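Local coordinates for calmodulin, putative (Entamoeba histolytica, PDB 4OCI), which binds calcium through an EF-hand and is involved in initiating phagocytosis of human erythrocytes, at residues E29-V32 / R33-V37. Residues are numbered along the deposited sequence; the frame is centred on the assembly and turned at random.
Sequences ESLV and RVLGV
V32 and V37 meet where helix 25-34 gives out, a compact example of how a helix end is closed by polar and apolar contacts together. Two backbone bonds fold the chain back: V37 N to V32 O at 3.2 Å, and inside it G36 N to R33 O at 3.0 Å, with a weak extra bond from G36 N to V32 O. G36, at a phi of 118°, makes the turn, and V37 then points its CB back toward the helix, 3.7 Å from V32 CG1. Next to this, the branched end of L31 crosses that of L35, with L31 CG 3.9 Å from L35 CD1; both leucines also press on F62 of helix 59-71, while V32 reaches L69 of that helix and I44 of helix 41-50. L31, V32 and V37 are buried here, L35 only in part.

The polar flank is partly exposed but firmly bonded. E29 and R33 run alongside each other, and the anti lone pair of E29 OE2 receives R33 NE at 2.9 Å in a nearly straight hydrogen bond (175°) within a salt bridge, in the guanidinium plane. With CG anti to the carbonyl carbon and its chain extended as far as NE, R33 brings NH2 to M39 O and T41 OG1; T41 OG1 also bonds E29 OE2, tying the pair to the start of helix 41-50. The looser, solvent side is at V34, whose CG2 lies 3.4 Å from S30 O, with some contact to F15 of helix 9-15. The glycine turn with its two nested bonds is a Schellman motif, here ending the exiting helix of a calcium-binding EF-hand.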
loop_
_atom_site.group_PDB
_atom_site.type_symbol
_atom_site.label_atom_id
_atom_site.label_comp_id
_atom_site.label_asym_id
_atom_site.label_seq_id
_atom_site.Cartn_x
_atom_site.Cartn_y
_atom_site.Cartn_z
ATOM N N GLU A 29 -7.206 -5.057 3.095
ATOM C CA GLU A 29 -7.022 -4.029 4.116
ATOM C C GLU A 29 -8.291 -3.916 4.993
ATOM O O GLU A 29 -8.233 -3.833 6.241
ATOM C CB GLU A 29 -6.709 -2.641 3.484
ATOM C CG GLU A 29 -6.409 -1.648 4.627
ATOM C CD GLU A 29 -6.468 -0.126 4.254
ATOM O OE1 GLU A 29 -6.590 0.236 3.020
ATOM O OE2 GLU A 29 -6.395 0.688 5.246
ATOM N N SER A 30 -9.436 -3.956 4.356
ATOM C CA SER A 30 -10.654 -3.807 5.036
ATOM C C SER A 30 -10.921 -5.050 6.010
ATOM O O SER A 30 -11.326 -4.899 7.188
ATOM C CB SER A 30 -11.717 -3.446 3.970
ATOM O OG SER A 30 -12.947 -3.973 4.339
ATOM N N LEU A 31 -10.530 -6.240 5.609
ATOM C CA LEU A 31 -10.782 -7.422 6.401
ATOM C C LEU A 31 -9.883 -7.464 7.577
ATOM O O LEU A 31 -10.352 -7.757 8.702
ATOM C CB LEU A 31 -10.591 -8.690 5.557
ATOM C CG LEU A 31 -10.776 -10.083 6.204
ATOM C CD1 LEU A 31 -12.134 -10.123 6.963
ATOM C CD2 LEU A 31 -10.694 -11.234 5.225
ATOM N N VAL A 32 -8.611 -7.150 7.361
ATOM C CA VAL A 32 -7.589 -7.122 8.426
ATOM C C VAL A 32 -7.967 -6.051 9.449
ATOM O O VAL A 32 -7.898 -6.302 10.678
ATOM C CB VAL A 32 -6.182 -6.917 7.744
ATOM C CG1 VAL A 32 -5.353 -5.900 8.403
ATOM C CG2 VAL A 32 -5.476 -8.321 7.420
ATOM N N ARG A 33 -8.449 -4.887 8.986
ATOM C CA ARG A 33 -8.942 -3.886 9.946
ATOM C C ARG A 33 -10.204 -4.315 10.708
ATOM O O ARG A 33 -10.273 -4.091 11.945
ATOM C CB ARG A 33 -9.104 -2.518 9.334
ATOM C CG ARG A 33 -7.719 -1.890 9.015
ATOM C CD ARG A 33 -7.975 -0.489 8.547
ATOM N NE ARG A 33 -6.769 0.207 8.118
ATOM C CZ ARG A 33 -5.782 0.581 8.910
ATOM N NH1 ARG A 33 -5.785 0.271 10.245
ATOM N NH2 ARG A 33 -4.757 1.255 8.346
ATOM N N VAL A 34 -11.205 -4.814 9.997
ATOM C CA VAL A 34 -12.342 -5.454 10.659
ATOM C C VAL A 34 -11.953 -6.479 11.764
ATOM O O VAL A 34 -12.578 -6.503 12.814
ATOM C CB VAL A 34 -13.299 -6.101 9.649
ATOM C CG1 VAL A 34 -14.180 -7.179 10.349
ATOM C CG2 VAL A 34 -14.163 -5.037 9.073
ATOM N N LEU A 35 -10.931 -7.314 11.515
ATOM C CA LEU A 35 -10.424 -8.306 12.444
ATOM C C LEU A 35 -9.591 -7.744 13.579
ATOM O O LEU A 35 -9.237 -8.475 14.482
ATOM C CB LEU A 35 -9.631 -9.388 11.672
ATOM C CG LEU A 35 -10.464 -10.156 10.670
ATOM C CD1 LEU A 35 -9.624 -11.114 9.801
ATOM C CD2 LEU A 35 -11.615 -10.885 11.361
ATOM N N GLY A 36 -9.264 -6.455 13.564
ATOM C CA GLY A 36 -8.737 -5.810 14.738
ATOM C C GLY A 36 -7.316 -5.254 14.614
ATOM O O GLY A 36 -6.839 -4.572 15.542
ATOM N N VAL A 37 -6.670 -5.478 13.476
ATOM C CA VAL A 37 -5.296 -5.003 13.259
ATOM C C VAL A 37 -5.244 -3.473 13.229
ATOM O O VAL A 37 -6.090 -2.831 12.596
ATOM C CB VAL A 37 -4.662 -5.657 11.983
ATOM C CG1 VAL A 37 -3.374 -5.002 11.612
ATOM C CG2 VAL A 37 -4.433 -7.181 12.231
#